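Purine nucleoside phosphorylase (Schistosoma mansoni, PDB 5KO5) catalyses the reversible phosphorolysis of purine nucleosides, probably inosine and guanosine among them, releasing the free base and ribose 1-phosphate. Local coordinates at residues D17-V22 with L70-V75; G30-S35 with R103-L108; I50-I55 with G85-Y90; G76-V81 with G109-L114. One frame throughout, in Å; residues are numbered along the deposited sequence.

Interaction 1 (D17-V22 with L70-V75); sequences DYIKRV and LVLGSV
I19 on helix 9-23 packs against L70 and L72 on strand 69-75, setting the N-terminal helix against the central mixed β-sheet of the phosphorylase-superfamily α/β fold. L70 and L72 are alternate residues of the strand, so both leucines face the helix while V71 between them is turned elsewhere. From the helix backbone the CB of I19 is directed at the strand, and its two branches then divide the work. The CG2 methyl lies anti to the backbone N and sits against the forked end of L72, 4.0 Å from L72 CD1 and 4.1 Å from L72 CD2. The other branch begins at CG1, 4.1 Å from L70 CD2, and stays nearly extended (chi2 155°), which brings its CD1 tip in against the same methyl of L70. The isoleucine crosses each leucine at about a right angle. The two methyls of L72 are nearly equally distant from I19 CG2. The contact is wholly apolar and buried. V104 and L108 of helix 95-108 also reach I19, and I50 of the neighbouring strand 47-51 touches both I19 and L72, so the isoleucine is lodged among two strands and a second helix. The tightest approach of the whole contact is at the far end of the isoleucine, where I19 CD1 stands 3.6 Å from L70 CD2.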
loop_
_atom_site.group_PDB
_atom_site.type_symbol
_atom_site.label_atom_id
_atom_site.label_comp_id
_atom_site.label_asym_id
_atom_site.label_seq_id
_atom_site.Cartn_x
_atom_site.Cartn_y
_atom_site.Cartn_z
ATOM N N ASP A 17 18.405 -14.544 -25.477
ATOM C CA ASP A 17 19.452 -15.069 -26.352
ATOM C C ASP A 17 20.107 -16.304 -25.749
ATOM O O ASP A 17 20.328 -17.306 -26.442
ATOM C CB ASP A 17 20.509 -13.996 -26.602
ATOM C CG ASP A 17 20.055 -12.943 -27.583
ATOM O OD1 ASP A 17 19.027 -13.160 -28.259
ATOM O OD2 ASP A 17 20.735 -11.900 -27.685
ATOM N N TYR A 18 20.443 -16.245 -24.458
ATOM C CA TYR A 18 21.045 -17.399 -23.800
ATOM C C TYR A 18 20.102 -18.592 -23.836
ATOM O O TYR A 18 20.506 -19.709 -24.168
ATOM C CB TYR A 18 21.402 -17.046 -22.353
ATOM C CG TYR A 18 21.962 -18.210 -21.558
ATOM C CD1 TYR A 18 23.315 -18.531 -21.605
ATOM C CD2 TYR A 18 21.131 -18.991 -20.758
ATOM C CE1 TYR A 18 23.823 -19.592 -20.878
ATOM C CE2 TYR A 18 21.626 -20.055 -20.033
ATOM C CZ TYR A 18 22.973 -20.352 -20.095
ATOM O OH TYR A 18 23.470 -21.408 -19.370
ATOM N N ILE A 19 18.834 -18.365 -23.494
ATOM C CA ILE A 19 17.856 -19.447 -23.429
ATOM C C ILE A 19 17.647 -20.076 -24.802
ATOM O O ILE A 19 17.571 -21.304 -24.931
ATOM C CB ILE A 19 16.538 -18.920 -22.830
ATOM C CG1 ILE A 19 16.731 -18.516 -21.367
ATOM C CG2 ILE A 19 15.429 -19.963 -22.974
ATOM C CD1 ILE A 19 15.733 -17.476 -20.910
ATOM N N LYS A 20 17.546 -19.249 -25.846
ATOM C CA LYS A 20 17.346 -19.781 -27.190
ATOM C C LYS A 20 18.499 -20.686 -27.604
ATOM O O LYS A 20 18.283 -21.746 -28.206
ATOM C CB LYS A 20 17.167 -18.639 -28.193
ATOM C CG LYS A 20 15.790 -17.994 -28.151
ATOM C CD LYS A 20 15.569 -17.014 -29.291
ATOM C CE LYS A 20 16.233 -15.679 -29.020
ATOM N NZ LYS A 20 15.809 -14.648 -30.009
ATOM N N ARG A 21 19.731 -20.289 -27.279
ATOM C CA ARG A 21 20.892 -21.109 -27.613
ATOM C C ARG A 21 20.838 -22.451 -26.899
ATOM O O ARG A 21 21.000 -23.508 -27.518
ATOM C CB ARG A 21 22.171 -20.379 -27.212
ATOM C CG ARG A 21 22.626 -19.271 -28.140
ATOM C CD ARG A 21 23.742 -18.491 -27.465
ATOM N NE ARG A 21 24.544 -19.361 -26.606
ATOM C CZ ARG A 21 25.099 -18.978 -25.461
ATOM N NH1 ARG A 21 25.808 -19.841 -24.744
ATOM N NH2 ARG A 21 24.937 -17.735 -25.027
ATOM N N VAL A 22 20.619 -22.426 -25.585
ATOM C CA VAL A 22 20.778 -23.628 -24.775
ATOM C C VAL A 22 19.598 -24.588 -24.932
ATOM O O VAL A 22 19.756 -25.802 -24.763
ATOM C CB VAL A 22 21.031 -23.220 -23.311
ATOM C CG1 VAL A 22 21.195 -24.434 -22.425
ATOM C CG2 VAL A 22 22.268 -22.343 -23.223
ATOM N N LEU A 70 14.061 -22.510 -15.257
ATOM C CA LEU A 70 13.188 -22.394 -16.415
ATOM C C LEU A 70 13.209 -23.733 -17.140
ATOM O O LEU A 70 14.284 -24.273 -17.413
ATOM C CB LEU A 70 13.721 -21.308 -17.345
ATOM C CG LEU A 70 12.722 -20.415 -18.071
ATOM C CD1 LEU A 70 11.847 -19.660 -17.073
ATOM C CD2 LEU A 70 13.473 -19.443 -18.970
ATOM N N VAL A 71 12.032 -24.276 -17.435
ATOM C CA VAL A 71 11.913 -25.578 -18.085
ATOM C C VAL A 71 11.183 -25.389 -19.408
ATOM O O VAL A 71 10.062 -24.865 -19.436
ATOM C CB VAL A 71 11.187 -26.595 -17.189
ATOM C CG1 VAL A 71 11.172 -27.972 -17.844
ATOM C CG2 VAL A 71 11.841 -26.652 -15.810
ATOM N N LEU A 72 11.817 -25.804 -20.503
ATOM C CA LEU A 72 11.238 -25.689 -21.831
ATOM C C LEU A 72 11.073 -27.070 -22.444
ATOM O O LEU A 72 11.893 -27.967 -22.223
ATOM C CB LEU A 72 12.117 -24.841 -22.761
ATOM C CG LEU A 72 12.250 -23.371 -22.359
ATOM C CD1 LEU A 72 13.514 -23.140 -21.548
ATOM C CD2 LEU A 72 12.211 -22.477 -23.583
ATOM N N GLY A 73 10.013 -27.226 -23.230
ATOM C CA GLY A 73 9.771 -28.492 -23.906
ATOM C C GLY A 73 8.385 -28.519 -24.505
ATOM O O GLY A 73 7.811 -27.475 -24.818
ATOM N N SER A 74 7.847 -29.727 -24.649
ATOM C CA SER A 74 6.562 -29.928 -25.305
ATOM C C SER A 74 5.556 -30.512 -24.328
ATOM O O SER A 74 5.872 -31.456 -23.593
ATOM C CB SER A 74 6.701 -30.854 -26.519
ATOM O OG SER A 74 7.434 -30.226 -27.557
ATOM N N VAL A 75 4.351 -29.950 -24.323
ATOM C CA VAL A 75 3.207 -30.508 -23.613
ATOM C C VAL A 75 2.030 -30.514 -24.573
ATOM O O VAL A 75 1.687 -29.472 -25.143
ATOM C CB VAL A 75 2.847 -29.692 -22.359
ATOM C CG1 VAL A 75 1.521 -30.184 -21.779
ATOM C CG2 VAL A 75 3.958 -29.779 -21.330
#

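Interaction 2 (G30-S35 with R103-L108). With EDO (1,2-ethanediol), chain E; EDO (1,2-ethanediol), chain C.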
loop_
_atom_site.group_PDB
_atom_site.type_symbol
_atom_site.label_atom_id
_atom_site.label_comp_id
_atom_site.label_asym_id
_atom_site.label_seq_id
_atom_site.Cartn_x
_atom_site.Cartn_y
_atom_site.Cartn_z
ATOM N N GLY A 30 3.455 -19.938 -21.926
ATOM C CA GLY A 30 4.184 -19.895 -20.675
ATOM C C GLY A 30 3.304 -20.415 -19.557
ATOM O O GLY A 30 2.076 -20.300 -19.611
ATOM N N ILE A 31 3.925 -21.021 -18.548
ATOM C CA ILE A 31 3.175 -21.514 -17.394
ATOM C C ILE A 31 3.888 -21.135 -16.099
ATOM O O ILE A 31 5.119 -21.200 -15.993
ATOM C CB ILE A 31 2.817 -23.021 -17.458
ATOM C CG1 ILE A 31 4.043 -23.900 -17.312
ATOM C CG2 ILE A 31 2.108 -23.384 -18.765
ATOM C CD1 ILE A 31 3.709 -25.389 -17.263
ATOM N N ILE A 32 3.102 -20.732 -15.109
ATOM C CA ILE A 32 3.585 -20.456 -13.762
ATOM C C ILE A 32 2.624 -21.170 -12.830
ATOM O O ILE A 32 1.408 -20.977 -12.922
ATOM C CB ILE A 32 3.622 -18.942 -13.475
ATOM C CG1 ILE A 32 4.601 -18.231 -14.419
ATOM C CG2 ILE A 32 3.976 -18.668 -12.023
ATOM C CD1 ILE A 32 4.555 -16.706 -14.334
ATOM N N CYS A 33 3.151 -22.035 -11.975
ATOM C CA CYS A 33 2.322 -22.966 -11.222
ATOM C C CYS A 33 2.344 -22.622 -9.741
ATOM O O CYS A 33 3.374 -22.196 -9.200
ATOM C CB CYS A 33 2.811 -24.400 -11.419
ATOM S SG CYS A 33 2.828 -24.916 -13.144
ATOM N N GLY A 34 1.203 -22.817 -9.085
ATOM C CA GLY A 34 1.129 -22.597 -7.657
ATOM C C GLY A 34 1.871 -23.665 -6.873
ATOM O O GLY A 34 2.276 -24.705 -7.394
ATOM N N SER A 35 2.064 -23.389 -5.583
ATOM C CA SER A 35 2.804 -24.306 -4.726
ATOM C C SER A 35 2.083 -25.645 -4.645
ATOM O O SER A 35 0.868 -25.696 -4.425
ATOM C CB SER A 35 2.948 -23.702 -3.331
ATOM O OG SER A 35 1.697 -23.237 -2.853
ATOM N N ARG A 103 8.901 -10.749 -19.323
ATOM C CA ARG A 103 9.351 -10.096 -20.547
ATOM C C ARG A 103 10.275 -10.992 -21.365
ATOM O O ARG A 103 10.249 -10.933 -22.602
ATOM C CB ARG A 103 9.985 -8.759 -20.192
ATOM C CG ARG A 103 8.911 -7.803 -19.718
ATOM C CD ARG A 103 9.431 -6.447 -19.262
ATOM N NE ARG A 103 8.279 -5.581 -19.009
ATOM C CZ ARG A 103 8.329 -4.441 -18.337
ATOM N NH1 ARG A 103 9.487 -3.996 -17.857
ATOM N NH2 ARG A 103 7.211 -3.751 -18.138
ATOM N N VAL A 104 11.076 -11.831 -20.703
ATOM C CA VAL A 104 11.841 -12.843 -21.427
ATOM C C VAL A 104 10.903 -13.811 -22.136
ATOM O O VAL A 104 11.112 -14.147 -23.305
ATOM C CB VAL A 104 12.814 -13.553 -20.469
ATOM C CG1 VAL A 104 13.435 -14.775 -21.138
ATOM C CG2 VAL A 104 13.895 -12.567 -20.020
ATOM N N MET A 105 9.852 -14.271 -21.448
ATOM C CA MET A 105 8.851 -15.093 -22.125
ATOM C C MET A 105 8.338 -14.408 -23.381
ATOM O O MET A 105 8.210 -15.047 -24.428
ATOM C CB MET A 105 7.674 -15.388 -21.200
ATOM C CG MET A 105 7.979 -16.379 -20.104
ATOM S SD MET A 105 6.447 -16.748 -19.237
ATOM C CE MET A 105 7.030 -17.909 -17.995
ATOM N N LYS A 106 8.047 -13.106 -23.301
ATOM C CA LYS A 106 7.541 -12.395 -24.470
ATOM C C LYS A 106 8.542 -12.456 -25.616
ATOM O O LYS A 106 8.177 -12.765 -26.754
ATOM C CB LYS A 106 7.218 -10.943 -24.108
ATOM C CG LYS A 106 6.759 -10.081 -25.303
ATOM C CD LYS A 106 5.333 -10.427 -25.739
ATOM C CE LYS A 106 4.937 -9.791 -27.061
ATOM N NZ LYS A 106 4.931 -8.314 -27.030
ATOM N N LEU A 107 9.820 -12.179 -25.324
ATOM C CA LEU A 107 10.840 -12.213 -26.367
ATOM C C LEU A 107 11.064 -13.617 -26.906
ATOM O O LEU A 107 11.494 -13.771 -28.054
ATOM C CB LEU A 107 12.157 -11.627 -25.860
ATOM C CG LEU A 107 12.066 -10.147 -25.470
ATOM C CD1 LEU A 107 13.438 -9.612 -25.125
ATOM C CD2 LEU A 107 11.433 -9.319 -26.570
ATOM N N LEU A 108 10.795 -14.646 -26.102
ATOM C CA LEU A 108 10.907 -16.016 -26.591
ATOM C C LEU A 108 9.759 -16.408 -27.503
ATOM O O LEU A 108 9.864 -17.430 -28.194
ATOM C CB LEU A 108 10.979 -17.008 -25.426
ATOM C CG LEU A 108 12.242 -16.974 -24.563
ATOM C CD1 LEU A 108 12.074 -17.852 -23.329
ATOM C CD2 LEU A 108 13.474 -17.378 -25.372
HETATM C C1 EDO E . 8.469 -6.757 -26.918
HETATM O O1 EDO E . 7.099 -6.544 -26.546
HETATM C C2 EDO E . 8.573 -7.108 -28.396
HETATM O O2 EDO E . 8.183 -8.472 -28.614
HETATM C C1 EDO C . -0.065 -18.358 -4.513
HETATM O O1 EDO C . 0.528 -17.294 -3.758
HETATM C C2 EDO C . 0.972 -19.370 -4.950
HETATM O O2 EDO C . 0.351 -20.653 -4.984
#
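The helix of a β-α-β crossover, 95-108, rests here on the sheet strand that its crossover passes over, with M105 reaching down to G30 and I32. The segment axes of strand 30-32 and helix 103-108 approach to 10.3 Å and run nearly antiparallel, at 158°. M105 bridges that gap with a chain fully extended beyond CG, which carries the thioether to the strand like a peg. Its sulfur sits over the backbone, M105 SD lying 4.1 Å from G30 CA, where glycine leaves room for it. The terminal methyl goes further along the strand, with M105 CE 4.3 Å from I32 CG1 and equally far from I31 O. M83 and L113, from the strands flanking 29-32, also touch M105, so its buried end is lined by three strands. Further from the contact, K106 NZ donates to O1 of a 1,2-ethanediol at 2.8 Å and also bonds C233 O. At the other end, S35 N donates to O2 of a second ethanediol at 3.3 Å, both diols probably from the crystallisation liquor. Strand 78-84, helix 95-108 and strand 112-121, with the parallel strand 29-32 between the two strands, form the classic crossover connection of an α/β sheet.

Interaction 3 (I50-I55 with G85-Y90); sequences IPYINI and GRLHMY
The hydroxyl of Y52 donates a hydrogen bond to the backbone carbonyl of G85, with Y52 OH 2.8 Å from G85 O. The acceptor lies in the ring plane, at its edge, close enough to CE2 for Y52 CE2 and G85 O to be 3.3 Å apart. Relative to the carbonyl plane, the hydroxyl stands 46° out, with a C=O···O angle of 125°. With CG beside the backbone N (chi1 -66°), the ring of Y52 projects from the short 3-10 turn after strand 47-51 to the loop following strand 78-84. G85 has a positive phi, at which a CB would collide with the preceding carbonyl O, though not with the ring. L87 adds a looser apolar contact, its CD2 lying 4.5 Å from Y52 CE2 and oblique to the ring. I98 and P101 of helix 95-108 also touch L87, while F58 meets the ring of Y52. The loop is held at its other positions too. R86 forms a salt bridge with E226 and bonds T116 O, and the H88 ring is sandwiched between R86 CG and the hydroxyl of Y90, which lies over its centre. Y90 then meets F161 of a second subunit edge-to-face. The loop after strand 78-84 thus reaches a second subunit and, as in related trimeric purine nucleoside phosphorylases, probably lies by the phosphate site.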
loop_
_atom_site.group_PDB
_atom_site.type_symbol
_atom_site.label_atom_id
_atom_site.label_comp_id
_atom_site.label_asym_id
_atom_site.label_seq_id
_atom_site.Cartn_x
_atom_site.Cartn_y
_atom_site.Cartn_z
ATOM N N ILE A 50 16.841 -25.172 -17.279
ATOM C CA ILE A 50 17.838 -24.105 -17.231
ATOM C C ILE A 50 17.774 -23.414 -15.873
ATOM O O ILE A 50 16.830 -22.654 -15.618
ATOM C CB ILE A 50 17.606 -23.091 -18.362
ATOM C CG1 ILE A 50 17.500 -23.800 -19.715
ATOM C CG2 ILE A 50 18.719 -22.060 -18.380
ATOM C CD1 ILE A 50 17.242 -22.852 -20.873
ATOM N N PRO A 51 18.751 -23.623 -14.987
ATOM C CA PRO A 51 18.721 -22.935 -13.687
ATOM C C PRO A 51 18.718 -21.422 -13.868
ATOM O O PRO A 51 19.448 -20.881 -14.702
ATOM C CB PRO A 51 20.008 -23.417 -13.004
ATOM C CG PRO A 51 20.320 -24.733 -13.664
ATOM C CD PRO A 51 19.874 -24.578 -15.089
ATOM N N TYR A 52 17.874 -20.739 -13.080
ATOM C CA TYR A 52 17.836 -19.277 -13.132
ATOM C C TYR A 52 19.237 -18.703 -12.974
ATOM O O TYR A 52 19.605 -17.729 -13.638
ATOM C CB TYR A 52 16.967 -18.710 -12.003
ATOM C CG TYR A 52 15.484 -19.014 -12.031
ATOM C CD1 TYR A 52 14.843 -19.430 -13.192
ATOM C CD2 TYR A 52 14.720 -18.870 -10.872
ATOM C CE1 TYR A 52 13.475 -19.700 -13.191
ATOM C CE2 TYR A 52 13.365 -19.137 -10.866
ATOM C CZ TYR A 52 12.751 -19.560 -12.025
ATOM O OH TYR A 52 11.402 -19.833 -12.009
ATOM N N ILE A 53 20.034 -19.311 -12.094
ATOM C CA ILE A 53 21.358 -18.804 -11.771
ATOM C C ILE A 53 22.276 -18.795 -12.987
ATOM O O ILE A 53 23.249 -18.034 -13.018
ATOM C CB ILE A 53 21.922 -19.607 -10.573
ATOM C CG1 ILE A 53 23.103 -18.877 -9.926
ATOM C CG2 ILE A 53 22.298 -21.019 -11.002
ATOM C CD1 ILE A 53 23.573 -19.506 -8.615
ATOM N N ASN A 54 21.982 -19.608 -14.004
ATOM C CA ASN A 54 22.775 -19.650 -15.228
ATOM C C ASN A 54 22.343 -18.626 -16.274
ATOM O O ASN A 54 23.084 -18.416 -17.241
ATOM C CB ASN A 54 22.725 -21.050 -15.870
ATOM C CG ASN A 54 23.397 -22.114 -15.024
ATOM O OD1 ASN A 54 24.212 -21.810 -14.154
ATOM N ND2 ASN A 54 23.061 -23.375 -15.284
ATOM N N ILE A 55 21.185 -17.992 -16.122
ATOM C CA ILE A 55 20.610 -17.152 -17.170
ATOM C C ILE A 55 21.055 -15.713 -16.926
ATOM O O ILE A 55 20.784 -15.175 -15.839
ATOM C CB ILE A 55 19.084 -17.244 -17.205
ATOM C CG1 ILE A 55 18.632 -18.704 -17.353
ATOM C CG2 ILE A 55 18.532 -16.378 -18.352
ATOM C CD1 ILE A 55 17.133 -18.855 -17.160
ATOM N N GLY A 85 9.661 -22.680 -9.649
ATOM C CA GLY A 85 10.161 -21.797 -8.617
ATOM C C GLY A 85 9.697 -20.379 -8.872
ATOM O O GLY A 85 10.415 -19.551 -9.440
ATOM N N ARG A 86 8.472 -20.108 -8.454
ATOM C CA ARG A 86 7.825 -18.831 -8.686
ATOM C C ARG A 86 8.452 -17.740 -7.819
ATOM O O ARG A 86 8.891 -17.986 -6.695
ATOM C CB ARG A 86 6.366 -18.994 -8.288
ATOM C CG ARG A 86 5.484 -17.857 -8.600
ATOM C CD ARG A 86 4.096 -18.275 -8.238
ATOM N NE ARG A 86 3.111 -17.422 -8.869
ATOM C CZ ARG A 86 1.837 -17.751 -8.983
ATOM N NH1 ARG A 86 1.414 -18.916 -8.502
ATOM N NH2 ARG A 86 0.997 -16.921 -9.572
ATOM N N LEU A 87 8.484 -16.524 -8.347
ATOM C CA LEU A 87 8.979 -15.375 -7.602
ATOM C C LEU A 87 7.786 -14.649 -6.994
ATOM O O LEU A 87 6.917 -14.162 -7.724
ATOM C CB LEU A 87 9.751 -14.437 -8.522
ATOM C CG LEU A 87 10.858 -15.097 -9.341
ATOM C CD1 LEU A 87 11.438 -14.074 -10.303
ATOM C CD2 LEU A 87 11.924 -15.651 -8.428
ATOM N N HIS A 88 7.750 -14.553 -5.666
ATOM C CA HIS A 88 6.653 -13.904 -4.951
ATOM C C HIS A 88 7.111 -12.585 -4.347
ATOM O O HIS A 88 8.208 -12.489 -3.790
ATOM C CB HIS A 88 6.170 -14.789 -3.807
ATOM C CG HIS A 88 5.438 -16.017 -4.250
ATOM N ND1 HIS A 88 6.039 -17.257 -4.332
ATOM C CD2 HIS A 88 4.141 -16.203 -4.580
ATOM C CE1 HIS A 88 5.145 -18.148 -4.726
ATOM N NE2 HIS A 88 3.985 -17.535 -4.884
ATOM N N MET A 89 6.247 -11.570 -4.420
ATOM C CA MET A 89 6.660 -10.243 -3.973
ATOM C C MET A 89 6.828 -10.167 -2.459
ATOM O O MET A 89 7.630 -9.354 -1.984
ATOM C CB MET A 89 5.743 -9.164 -4.567
ATOM C CG MET A 89 5.796 -9.214 -6.104
ATOM S SD MET A 89 5.395 -7.680 -6.962
ATOM C CE MET A 89 6.766 -6.643 -6.478
ATOM N N TYR A 90 6.154 -11.029 -1.697
ATOM C CA TYR A 90 6.371 -11.020 -0.250
ATOM C C TYR A 90 7.782 -11.442 0.124
ATOM O O TYR A 90 8.171 -11.245 1.278
ATOM C CB TYR A 90 5.329 -11.865 0.506
ATOM C CG TYR A 90 5.234 -13.300 0.041
ATOM C CD1 TYR A 90 6.256 -14.210 0.293
ATOM C CD2 TYR A 90 4.121 -13.745 -0.652
ATOM C CE1 TYR A 90 6.177 -15.520 -0.155
ATOM C CE2 TYR A 90 4.033 -15.049 -1.098
ATOM C CZ TYR A 90 5.061 -15.930 -0.842
ATOM O OH TYR A 90 4.965 -17.218 -1.306
#

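Interaction 4 (G76-V81 with G109-L114); sequences GGRKIV and GVRVLL
The guanidinium groups of R78 and R111 come together with their planes only 24° apart, although the two side chains cross at about a right angle. R111 NH2 lies at the edge of the R78 group, near its plane, 4.2 Å from R78 NH2, whereas the R111 group meets R78 obliquely. A water, also in plane at the edge of the R78 guanidinium, accepts one bond from each: R78 NH2 and R111 NH2 are both 3.2 Å from its oxygen. D28 supplies the carboxylate around which the two cations gather, in a salt bridge with R78 and a long, weak ion pair with R111. Shared water and shared anion would offset the closeness of the like charges. R78 gets there with a chain bent at chi2 and chi3 (-61° and -49°), while R111 bends at chi3.

Deeper in, the contact is apolar. V81 CG1 touches V110 CG2 at 3.5 Å, a tight methyl-to-methyl meeting of two valines that also cross at about a right angle. V81 carries CG1 between its backbone N and carbonyl carbon, the methyl aimed across at V110. V110 follows G109, whose positive phi closes helix 95-108 in a Schellman motif, and so begins the lead into strand 112-121.

Strands 78-84 and 112-121 are not neighbours in the sheet, since strand 29-32 runs between them and pairs with each. The arginines meet beside D28, just before that strand, while helix 259-283 packs on R78 through I281, and L70 and L72 of strand 69-75 both pack on V81 CG2.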
loop_
_atom_site.group_PDB
_atom_site.type_symbol
_atom_site.label_atom_id
_atom_site.label_comp_id
_atom_site.label_asym_id
_atom_site.label_seq_id
_atom_site.Cartn_x
_atom_site.Cartn_y
_atom_site.Cartn_z
ATOM N N GLY A 76 1.417 -31.678 -24.746
ATOM C CA GLY A 76 0.230 -31.771 -25.585
ATOM C C GLY A 76 0.431 -31.262 -26.993
ATOM O O GLY A 76 -0.485 -30.673 -27.580
ATOM N N GLY A 77 1.621 -31.469 -27.549
ATOM C CA GLY A 77 1.918 -31.027 -28.894
ATOM C C GLY A 77 2.266 -29.562 -29.035
ATOM O O GLY A 77 2.473 -29.100 -30.164
ATOM N N ARG A 78 2.338 -28.815 -27.936
ATOM C CA ARG A 78 2.664 -27.398 -27.982
ATOM C C ARG A 78 3.975 -27.145 -27.250
ATOM O O ARG A 78 4.311 -27.837 -26.285
ATOM C CB ARG A 78 1.551 -26.558 -27.347
ATOM C CG ARG A 78 0.167 -26.803 -27.942
ATOM C CD ARG A 78 0.110 -26.458 -29.432
ATOM N NE ARG A 78 0.668 -25.136 -29.720
ATOM C CZ ARG A 78 -0.024 -24.000 -29.687
ATOM N NH1 ARG A 78 -1.314 -24.004 -29.371
ATOM N NH2 ARG A 78 0.577 -22.852 -29.968
ATOM N N LYS A 79 4.713 -26.140 -27.711
ATOM C CA LYS A 79 5.989 -25.785 -27.107
ATOM C C LYS A 79 5.738 -24.789 -25.984
ATOM O O LYS A 79 5.042 -23.786 -26.177
ATOM C CB LYS A 79 6.915 -25.181 -28.162
ATOM C CG LYS A 79 7.217 -26.144 -29.303
ATOM C CD LYS A 79 7.948 -25.463 -30.447
ATOM C CE LYS A 79 8.144 -26.422 -31.619
ATOM N NZ LYS A 79 8.782 -25.757 -32.789
ATOM N N ILE A 80 6.268 -25.086 -24.798
ATOM C CA ILE A 80 5.977 -24.285 -23.618
ATOM C C ILE A 80 7.268 -23.938 -22.889
ATOM O O ILE A 80 8.316 -24.556 -23.088
ATOM C CB ILE A 80 4.972 -24.973 -22.661
ATOM C CG1 ILE A 80 5.641 -26.109 -21.892
ATOM C CG2 ILE A 80 3.742 -25.482 -23.416
ATOM C CD1 ILE A 80 5.852 -25.780 -20.438
ATOM N N VAL A 81 7.173 -22.918 -22.038
ATOM C CA VAL A 81 8.231 -22.554 -21.102
ATOM C C VAL A 81 7.590 -22.383 -19.734
ATOM O O VAL A 81 6.566 -21.706 -19.606
ATOM C CB VAL A 81 8.983 -21.277 -21.535
ATOM C CG1 VAL A 81 8.019 -20.121 -21.819
ATOM C CG2 VAL A 81 10.004 -20.874 -20.483
ATOM N N GLY A 109 8.682 -15.632 -27.528
ATOM C CA GLY A 109 7.545 -15.903 -28.380
ATOM C C GLY A 109 6.259 -16.269 -27.664
ATOM O O GLY A 109 5.284 -16.628 -28.338
ATOM N N VAL A 110 6.224 -16.203 -26.329
ATOM C CA VAL A 110 5.028 -16.588 -25.591
ATOM C C VAL A 110 3.882 -15.653 -25.936
ATOM O O VAL A 110 4.025 -14.424 -25.895
ATOM C CB VAL A 110 5.311 -16.608 -24.081
ATOM C CG1 VAL A 110 4.006 -16.665 -23.280
ATOM C CG2 VAL A 110 6.214 -17.790 -23.740
ATOM N N ARG A 111 2.735 -16.239 -26.293
ATOM C CA ARG A 111 1.520 -15.479 -26.542
ATOM C C ARG A 111 0.441 -15.688 -25.494
ATOM O O ARG A 111 -0.445 -14.836 -25.372
ATOM C CB ARG A 111 0.937 -15.835 -27.918
ATOM C CG ARG A 111 1.782 -15.365 -29.090
ATOM C CD ARG A 111 1.050 -15.585 -30.408
ATOM N NE ARG A 111 0.827 -17.002 -30.685
ATOM C CZ ARG A 111 1.689 -17.775 -31.337
ATOM N NH1 ARG A 111 2.835 -17.269 -31.774
ATOM N NH2 ARG A 111 1.408 -19.055 -31.553
ATOM N N VAL A 112 0.496 -16.786 -24.738
ATOM C CA VAL A 112 -0.489 -17.106 -23.713
ATOM C C VAL A 112 0.262 -17.560 -22.472
ATOM O O VAL A 112 1.160 -18.405 -22.568
ATOM C CB VAL A 112 -1.436 -18.223 -24.185
ATOM C CG1 VAL A 112 -2.356 -18.667 -23.048
ATOM C CG2 VAL A 112 -2.244 -17.757 -25.394
ATOM N N LEU A 113 -0.105 -16.995 -21.323
ATOM C CA LEU A 113 0.460 -17.356 -20.028
ATOM C C LEU A 113 -0.637 -18.004 -19.191
ATOM O O LEU A 113 -1.703 -17.407 -18.995
ATOM C CB LEU A 113 1.004 -16.110 -19.334
ATOM C CG LEU A 113 1.527 -16.283 -17.905
ATOM C CD1 LEU A 113 2.641 -17.336 -17.835
ATOM C CD2 LEU A 113 2.020 -14.936 -17.407
ATOM N N LEU A 114 -0.379 -19.222 -18.716
ATOM C CA LEU A 114 -1.296 -19.964 -17.857
ATOM C C LEU A 114 -0.741 -19.941 -16.441
ATOM O O LEU A 114 0.432 -20.267 -16.237
ATOM C CB LEU A 114 -1.403 -21.422 -18.317
ATOM C CG LEU A 114 -1.774 -21.645 -19.788
ATOM C CD1 LEU A 114 -1.835 -23.139 -20.122
ATOM C CD2 LEU A 114 -3.094 -20.945 -20.147
HETATM O O HOH W 1 -0.725 -19.954 -29.363
#

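From the N terminus, helix 9-23 starts interaction 1, which closes when strand 69-75 comes in beside it. Interaction 2 opens at strand 29-32, before that closure, and ends on helix 95-108, so the two cross. Interaction 3 opens at 50-55 and closes at 85-90, crossing interaction 1 but lying wholly within the span of interaction 2. Interaction 4 starts only after interaction 1 has closed; it crosses interactions 2 and 3 and ends at the start of strand 112-121. Interactions 1 and 2 hold two helices on the sheet, interaction 4 joins strand 78-84 to the lead into strand 112-121, and interaction 3 ties the turn after strand 47-51 to the loop after strand 78-84.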